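Local coordinates for glutamine amido transferase (Methylobacillus flagellatus, PDB 3M3P), which belongs to the glutamine amidotransferase family, with a large mixed beta sheet packed against helices, at residues Leu125-Thr130 with Ala163-Asp168; Ile177-Gln180 with Glu186-Ser189; Leu154-Glu157 with Asn161-Tyr164. One frame throughout, in Å; residues are numbered along the deposited sequence. Where two conformers were deposited one is given.

Interaction 1 (Leu125-Thr130 with Ala163-Asp168)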
loop_
_atom_site.group_PDB
_atom_site.type_symbol
_atom_site.label_atom_id
_atom_site.label_comp_id
_atom_site.label_asym_id
_atom_site.label_seq_id
_atom_site.Cartn_x
_atom_site.Cartn_y
_atom_site.Cartn_z
ATOM N N LEU A 125 -2.767 -8.822 -15.201
ATOM C CA LEU A 125 -3.202 -7.992 -16.312
ATOM C C LEU A 125 -4.351 -7.098 -15.841
ATOM O O LEU A 125 -4.380 -5.890 -16.155
ATOM C CB LEU A 125 -3.649 -8.853 -17.473
ATOM C CG LEU A 125 -4.209 -8.128 -18.693
ATOM C CD1 LEU A 125 -3.165 -7.235 -19.334
ATOM C CD2 LEU A 125 -4.859 -9.113 -19.662
ATOM N N GLU A 126 -5.318 -7.684 -15.157
ATOM C CA GLU A 126 -6.529 -6.947 -14.710
ATOM C C GLU A 126 -6.196 -5.793 -13.780
ATOM O O GLU A 126 -6.690 -4.660 -13.991
ATOM C CB GLU A 126 -7.487 -7.915 -14.024
ATOM C CG GLU A 126 -8.771 -7.247 -13.539
ATOM C CD GLU A 126 -9.850 -8.154 -13.028
ATOM O OE1 GLU A 126 -9.737 -9.394 -13.165
ATOM O OE2 GLU A 126 -10.873 -7.594 -12.512
ATOM N N TRP A 127 -5.387 -6.064 -12.758
ATOM C CA TRP A 127 -5.116 -5.080 -11.718
ATOM C C TRP A 127 -3.970 -4.141 -12.056
ATOM O O TRP A 127 -4.076 -2.961 -11.749
ATOM C CB TRP A 127 -4.858 -5.791 -10.394
ATOM C CG TRP A 127 -6.115 -6.303 -9.762
ATOM C CD1 TRP A 127 -6.711 -7.471 -10.024
ATOM C CD2 TRP A 127 -6.936 -5.613 -8.818
ATOM N NE1 TRP A 127 -7.908 -7.570 -9.316
ATOM C CE2 TRP A 127 -8.042 -6.442 -8.553
ATOM C CE3 TRP A 127 -6.857 -4.367 -8.170
ATOM C CZ2 TRP A 127 -9.043 -6.090 -7.621
ATOM C CZ3 TRP A 127 -7.837 -4.034 -7.254
ATOM C CH2 TRP A 127 -8.905 -4.889 -6.990
ATOM N N LEU A 128 -2.915 -4.615 -12.730
ATOM C CA LEU A 128 -1.722 -3.771 -13.040
ATOM C C LEU A 128 -1.773 -3.206 -14.464
ATOM O O LEU A 128 -1.058 -2.223 -14.742
ATOM C CB LEU A 128 -0.450 -4.583 -12.869
ATOM C CG LEU A 128 -0.279 -5.267 -11.524
ATOM C CD1 LEU A 128 0.993 -6.100 -11.527
ATOM C CD2 LEU A 128 -0.314 -4.237 -10.371
ATOM N N GLY A 129 -2.557 -3.798 -15.351
ATOM C CA GLY A 129 -2.720 -3.262 -16.699
ATOM C C GLY A 129 -1.858 -3.912 -17.769
ATOM O O GLY A 129 -1.990 -3.619 -18.965
ATOM N N THR A 130 -0.927 -4.784 -17.366
ATOM C CA THR A 130 0.120 -5.230 -18.294
ATOM C C THR A 130 0.852 -6.413 -17.624
ATOM O O THR A 130 0.785 -6.605 -16.413
ATOM C CB THR A 130 1.167 -4.089 -18.544
ATOM O OG1 THR A 130 2.084 -4.461 -19.589
ATOM C CG2 THR A 130 1.898 -3.715 -17.335
ATOM N N ALA A 163 3.110 -7.972 -4.633
ATOM C CA ALA A 163 1.654 -7.660 -4.615
ATOM C C ALA A 163 0.891 -8.953 -4.720
ATOM O O ALA A 163 1.349 -9.976 -5.300
ATOM C CB ALA A 163 1.270 -6.665 -5.699
ATOM N N TYR A 164 -0.300 -8.946 -4.180
ATOM C CA TYR A 164 -1.246 -10.045 -4.300
ATOM C C TYR A 164 -2.644 -9.442 -4.356
ATOM O O TYR A 164 -2.866 -8.326 -3.863
ATOM C CB TYR A 164 -1.140 -11.033 -3.099
ATOM C CG TYR A 164 -1.364 -10.362 -1.780
ATOM C CD1 TYR A 164 -2.669 -10.113 -1.274
ATOM C CD2 TYR A 164 -0.290 -9.844 -1.071
ATOM C CE1 TYR A 164 -2.843 -9.372 -0.128
ATOM C CE2 TYR A 164 -0.465 -9.121 0.108
ATOM C CZ TYR A 164 -1.728 -8.890 0.561
ATOM O OH TYR A 164 -1.953 -8.129 1.698
ATOM N N VAL A 165 -3.604 -10.213 -4.864
ATOM C CA VAL A 165 -5.023 -9.854 -4.845
ATOM C C VAL A 165 -5.818 -10.953 -4.200
ATOM O O VAL A 165 -5.515 -12.143 -4.368
ATOM C CB VAL A 165 -5.612 -9.482 -6.257
ATOM C CG1 VAL A 165 -5.103 -8.086 -6.755
ATOM C CG2 VAL A 165 -5.371 -10.604 -7.303
ATOM N N LEU A 166 -6.818 -10.582 -3.434
ATOM C CA LEU A 166 -7.687 -11.510 -2.702
ATOM C C LEU A 166 -9.128 -11.292 -3.057
ATOM O O LEU A 166 -9.635 -10.170 -2.985
ATOM C CB LEU A 166 -7.481 -11.373 -1.213
ATOM C CG LEU A 166 -8.264 -12.264 -0.281
ATOM C CD1 LEU A 166 -7.930 -13.752 -0.506
ATOM C CD2 LEU A 166 -8.047 -11.789 1.164
ATOM N N ASP A 167 -9.805 -12.367 -3.464
ATOM C CA ASP A 167 -11.288 -12.375 -3.652
ATOM C C ASP A 167 -11.705 -11.323 -4.740
ATOM O O ASP A 167 -12.840 -10.816 -4.666
ATOM C CB ASP A 167 -12.070 -12.081 -2.334
ATOM C CG ASP A 167 -11.847 -13.126 -1.253
ATOM O OD1 ASP A 167 -11.577 -14.267 -1.666
ATOM O OD2 ASP A 167 -12.026 -12.823 -0.023
ATOM N N ASP A 168 -10.838 -10.980 -5.693
ATOM C CA ASP A 168 -11.220 -10.006 -6.729
ATOM C C ASP A 168 -11.522 -8.649 -6.133
ATOM O O ASP A 168 -12.211 -7.826 -6.752
ATOM C CB ASP A 168 -12.518 -10.478 -7.428
ATOM C CG ASP A 168 -12.691 -9.902 -8.803
ATOM O OD1 ASP A 168 -11.664 -9.626 -9.450
ATOM O OD2 ASP A 168 -13.869 -9.787 -9.247
#
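W127 lays its indole over the methyl CG1 of V165. The methyl sits 3.5 Å from the centroid of the five-membered ring of W127, only 5° off the ring normal, a CH-pi contact. Its closest ring atom is CG of W127, 3.6 Å from V165 CG1. At the rim of the same indole, the backbone O of D168 lies in the ring plane, 3.7 Å from W127 CZ2. The indole therefore meets strand 161-166 with a face and the turn after it with an edge. CG1 of V165 is anti to its own carbonyl carbon (chi1 -73°), which turns this methyl up to the ring. Beside this, the extended chain of E126 brings OE2 to 3.8 Å from OD1 of D168, with the carboxylate planes 74° apart. V165 and D168 each have two conformers, and this geometry is that of one. Further out, R235 and W236 of helix 218-237 touch W127, and I171 of strand 170-173 touches both W127 and V165. R235 also forms salt bridges to E126 and D168. In this conformer of D168 the two acids would probably repel each other, and the shared arginine is expected to offset that.

Interaction 2 (Ile177-Gln180 with Glu186-Ser189)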
loop_
_atom_site.group_PDB
_atom_site.type_symbol
_atom_site.label_atom_id
_atom_site.label_comp_id
_atom_site.label_asym_id
_atom_site.label_seq_id
_atom_site.Cartn_x
_atom_site.Cartn_y
_atom_site.Cartn_z
ATOM N N ILE A 177 2.778 2.540 -4.200
ATOM C CA ILE A 177 2.190 3.027 -5.445
ATOM C C ILE A 177 1.572 4.414 -5.284
ATOM O O ILE A 177 1.150 5.029 -6.281
ATOM C CB ILE A 177 1.137 2.083 -6.062
ATOM C CG1 ILE A 177 -0.095 1.879 -5.215
ATOM C CG2 ILE A 177 1.829 0.691 -6.428
ATOM C CD1 ILE A 177 -1.257 1.208 -6.007
ATOM N N GLU A 178 1.608 4.941 -4.046
ATOM C CA GLU A 178 1.022 6.273 -3.730
ATOM C C GLU A 178 1.975 7.468 -3.886
ATOM O O GLU A 178 1.577 8.625 -3.694
ATOM C CB GLU A 178 0.467 6.298 -2.323
ATOM C CG GLU A 178 1.434 6.460 -1.224
ATOM C CD GLU A 178 2.217 5.252 -0.857
ATOM O OE1 GLU A 178 2.252 4.173 -1.533
ATOM O OE2 GLU A 178 2.850 5.368 0.251
HETATM N N MSE A 179 3.189 7.238 -4.312
HETATM C CA MSE A 179 4.177 8.287 -4.250
HETATM C C MSE A 179 3.912 9.448 -5.169
HETATM O O MSE A 179 3.470 9.321 -6.311
HETATM C CB MSE A 179 5.601 7.782 -4.578
HETATM C CG MSE A 179 6.112 6.635 -3.671
HETATM SE SE MSE A 179 5.901 7.006 -1.742
HETATM C CE MSE A 179 7.197 8.435 -1.501
ATOM N N GLN A 180 4.252 10.617 -4.624
ATOM C CA GLN A 180 4.391 11.867 -5.386
ATOM C C GLN A 180 5.817 12.355 -5.188
ATOM O O GLN A 180 6.468 11.989 -4.190
ATOM C CB GLN A 180 3.333 12.898 -4.893
ATOM C CG GLN A 180 1.919 12.390 -5.093
ATOM C CD GLN A 180 0.786 13.349 -4.823
ATOM O OE1 GLN A 180 0.892 14.142 -3.928
ATOM N NE2 GLN A 180 -0.290 13.273 -5.643
ATOM N N GLU A 186 10.905 14.464 0.596
ATOM C CA GLU A 186 10.683 14.595 2.055
ATOM C C GLU A 186 11.273 13.409 2.804
ATOM O O GLU A 186 11.973 13.552 3.814
ATOM C CB GLU A 186 9.157 14.743 2.332
ATOM C CG GLU A 186 8.610 16.172 2.065
ATOM C CD GLU A 186 7.128 16.360 1.727
ATOM O OE1 GLU A 186 6.255 15.426 2.003
ATOM O OE2 GLU A 186 6.948 17.509 1.132
ATOM N N TRP A 187 10.962 12.213 2.334
ATOM C CA TRP A 187 11.396 10.985 3.041
ATOM C C TRP A 187 12.895 10.918 3.013
ATOM O O TRP A 187 13.502 10.555 4.026
ATOM C CB TRP A 187 10.763 9.751 2.430
ATOM C CG TRP A 187 9.290 9.673 2.617
ATOM C CD1 TRP A 187 8.433 10.597 3.223
ATOM C CD2 TRP A 187 8.469 8.589 2.201
ATOM N NE1 TRP A 187 7.128 10.121 3.190
ATOM C CE2 TRP A 187 7.127 8.903 2.538
ATOM C CE3 TRP A 187 8.742 7.365 1.561
ATOM C CZ2 TRP A 187 6.079 8.045 2.257
ATOM C CZ3 TRP A 187 7.642 6.488 1.289
ATOM C CH2 TRP A 187 6.348 6.857 1.610
ATOM N N CYS A 188 13.522 11.205 1.877
ATOM C CA CYS A 188 14.969 11.223 1.802
ATOM C C CYS A 188 15.595 12.221 2.770
ATOM O O CYS A 188 16.675 11.966 3.347
ATOM C CB CYS A 188 15.462 11.504 0.397
ATOM S SG CYS A 188 15.142 10.098 -0.784
ATOM N N SER A 189 14.937 13.358 2.959
ATOM C CA SER A 189 15.417 14.364 3.927
ATOM C C SER A 189 15.160 13.985 5.388
ATOM O O SER A 189 15.954 14.404 6.274
ATOM C CB SER A 189 14.737 15.678 3.610
ATOM O OG SER A 189 15.322 16.121 2.404
#
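The selenomethionine M179 reaches over the benzene half of the W187 indole. Its CB starts the chain with CG anti to the carbonyl carbon (chi1 -58°), and neither CB nor CG comes close to the indole. Bends at chi2 and chi3 then fold the end of the chain onto the ring. The selenium arrives first, at the outer rim. SE of M179 is 3.4 Å from CH2 of W187 and nearly as close to CZ3. It stands 4.0 Å from the centroid of the six-membered ring of W187, 39° off the normal, an oblique Met-aromatic contact. The terminal methyl goes further over the face. CE of M179 lies 3.5 Å from the centroid of the same W187 ring, 15° off the normal, and makes a CH-pi contact. The two side chains come from opposite directions, and the end of M179 lies over the six-membered ring of W187. E178 adds an edge contact, with OE2 4.0 Å from CH2 of W187.

The same OE2 is hydrogen-bonded to H176, whose ring also packs edge-to-face with W187, while NE1 of W187 is hydrogen-bonded to the backbone O of S14. The contact is buried. It joins the loop after strand 170-173 to helix 181-190, for which Q180 is the N-cap residue. F137 of strand 134-140 touches both M179 and W187, and W139 of that strand touches W187. I177 and E178 also pack on Y233 of helix 218-237 and on H88 of strand 85-88.

Interaction 3 (Leu154-Glu157 with Asn161-Tyr164)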
loop_
_atom_site.group_PDB
_atom_site.type_symbol
_atom_site.label_atom_id
_atom_site.label_comp_id
_atom_site.label_asym_id
_atom_site.label_seq_id
_atom_site.Cartn_x
_atom_site.Cartn_y
_atom_site.Cartn_z
ATOM N N LEU A 154 2.996 -9.962 -8.591
ATOM C CA LEU A 154 4.145 -9.076 -8.851
ATOM C C LEU A 154 5.313 -9.480 -8.006
ATOM O O LEU A 154 5.152 -9.819 -6.832
ATOM C CB LEU A 154 3.730 -7.638 -8.613
ATOM C CG LEU A 154 4.656 -6.517 -8.909
ATOM C CD1 LEU A 154 4.976 -6.421 -10.420
ATOM C CD2 LEU A 154 4.027 -5.148 -8.391
ATOM N N ARG A 155 6.512 -9.479 -8.617
ATOM C CA ARG A 155 7.775 -9.831 -7.970
ATOM C C ARG A 155 8.922 -8.920 -8.363
ATOM O O ARG A 155 8.953 -8.383 -9.446
ATOM C CB ARG A 155 8.181 -11.289 -8.310
ATOM C CG ARG A 155 8.353 -11.582 -9.798
ATOM C CD ARG A 155 8.968 -12.918 -10.019
ATOM N NE ARG A 155 10.385 -12.694 -10.002
ATOM C CZ ARG A 155 11.102 -12.280 -11.033
ATOM N NH1 ARG A 155 12.411 -11.976 -10.865
ATOM N NH2 ARG A 155 10.525 -12.099 -12.193
ATOM N N SER A 156 9.906 -8.812 -7.474
ATOM C CA SER A 156 11.227 -8.222 -7.799
ATOM C C SER A 156 12.302 -9.230 -7.463
ATOM O O SER A 156 12.067 -10.206 -6.781
ATOM C CB SER A 156 11.442 -6.908 -7.028
ATOM O OG SER A 156 11.669 -7.254 -5.668
ATOM N N GLU A 157 13.553 -8.947 -7.867
ATOM C CA GLU A 157 14.637 -9.871 -7.594
ATOM C C GLU A 157 14.821 -10.135 -6.119
ATOM O O GLU A 157 14.932 -11.290 -5.701
ATOM C CB GLU A 157 15.969 -9.329 -8.155
ATOM C CG GLU A 157 17.138 -10.223 -7.820
ATOM C CD GLU A 157 18.450 -9.801 -8.451
ATOM O OE1 GLU A 157 18.508 -8.725 -9.088
ATOM O OE2 GLU A 157 19.380 -10.635 -8.255
ATOM N N ASN A 161 7.518 -11.217 -3.179
ATOM C CA ASN A 161 6.136 -10.913 -2.816
ATOM C C ASN A 161 5.847 -9.430 -2.869
ATOM O O ASN A 161 5.695 -8.753 -1.838
ATOM C CB ASN A 161 5.824 -11.579 -1.457
ATOM C CG ASN A 161 5.753 -13.040 -1.585
ATOM O OD1 ASN A 161 5.633 -13.571 -2.730
ATOM N ND2 ASN A 161 5.763 -13.718 -0.461
ATOM N N GLN A 162 5.810 -8.864 -4.067
ATOM C CA GLN A 162 5.488 -7.466 -4.232
ATOM C C GLN A 162 4.003 -7.125 -4.160
ATOM O O GLN A 162 3.644 -6.021 -3.695
ATOM C CB GLN A 162 6.095 -6.838 -5.491
ATOM C CG GLN A 162 7.585 -6.851 -5.521
ATOM C CD GLN A 162 8.198 -5.834 -4.599
ATOM O OE1 GLN A 162 7.530 -4.923 -4.118
ATOM N NE2 GLN A 162 9.484 -5.934 -4.435
ATOM N N ALA A 163 3.110 -7.972 -4.633
ATOM C CA ALA A 163 1.654 -7.660 -4.615
ATOM C C ALA A 163 0.891 -8.953 -4.720
ATOM O O ALA A 163 1.349 -9.976 -5.300
ATOM C CB ALA A 163 1.270 -6.665 -5.699
ATOM N N TYR A 164 -0.300 -8.946 -4.180
ATOM C CA TYR A 164 -1.246 -10.045 -4.300
ATOM C C TYR A 164 -2.644 -9.442 -4.356
ATOM O O TYR A 164 -2.866 -8.326 -3.863
ATOM C CB TYR A 164 -1.140 -11.033 -3.099
ATOM C CG TYR A 164 -1.364 -10.362 -1.780
ATOM C CD1 TYR A 164 -2.669 -10.113 -1.274
ATOM C CD2 TYR A 164 -0.290 -9.844 -1.071
ATOM C CE1 TYR A 164 -2.843 -9.372 -0.128
ATOM C CE2 TYR A 164 -0.465 -9.121 0.108
ATOM C CZ TYR A 164 -1.728 -8.890 0.561
ATOM O OH TYR A 164 -1.953 -8.129 1.698
#
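The side-chain amide of Q162 meets S156 near its own plane. NE2 of Q162 gives a hydrogen bond of 2.8 Å to OG of S156, with OG only 12° out of the amide plane and an N-H...O angle of 145°. The chain of Q162 bends at chi2 (-75°), which carries the amide alongside the strand to reach S156. CG of Q162 passes 3.6 Å from the backbone N of S156. Nearer the backbone, CB of Q162 packs 3.7 Å from CG of L154. CB of A163 lies 3.9 Å from CB of L154, on the same sheet face. L154 and A163 form an antiparallel hydrogen-bonded pair, but the chain turns a corner at Q162. There the backbone N of Q162 binds O of L154 at 3.0 Å. This joins the two strands of the beta hairpin 150-156 and 161-166. A second shell fixes the polar end: the carboxylate of E110 bonds to both S156 OG and Q162 NE2, and O of C159 also bonds to S156 OG. NE2 of Q162 and OG of S156 are thus each held by several polar partners beside an apolar patch, and the nearby carboxylate would probably polarise the amide and hydroxyl.

Along the chain from the N terminus, helix 122-128 is the first segment to take part. The chain then runs through two strands into strand 150-156. Interaction 3 closes the short hairpin between that strand and 161-166. Interaction 1 closes a longer loop; interaction 3 opens inside it, and both end on strand 161-166. The two share A163 and Y164 and touch through L128 and L154; their centres are about 11 Å apart. Interaction 2 follows in series, after strand 170-173, and ties the loop 177-180 to helix 181-190. It lies across the chain's centre from interaction 1, about 24 Å between centres. Helix 218-237 packs against parts of interactions 1 and 2.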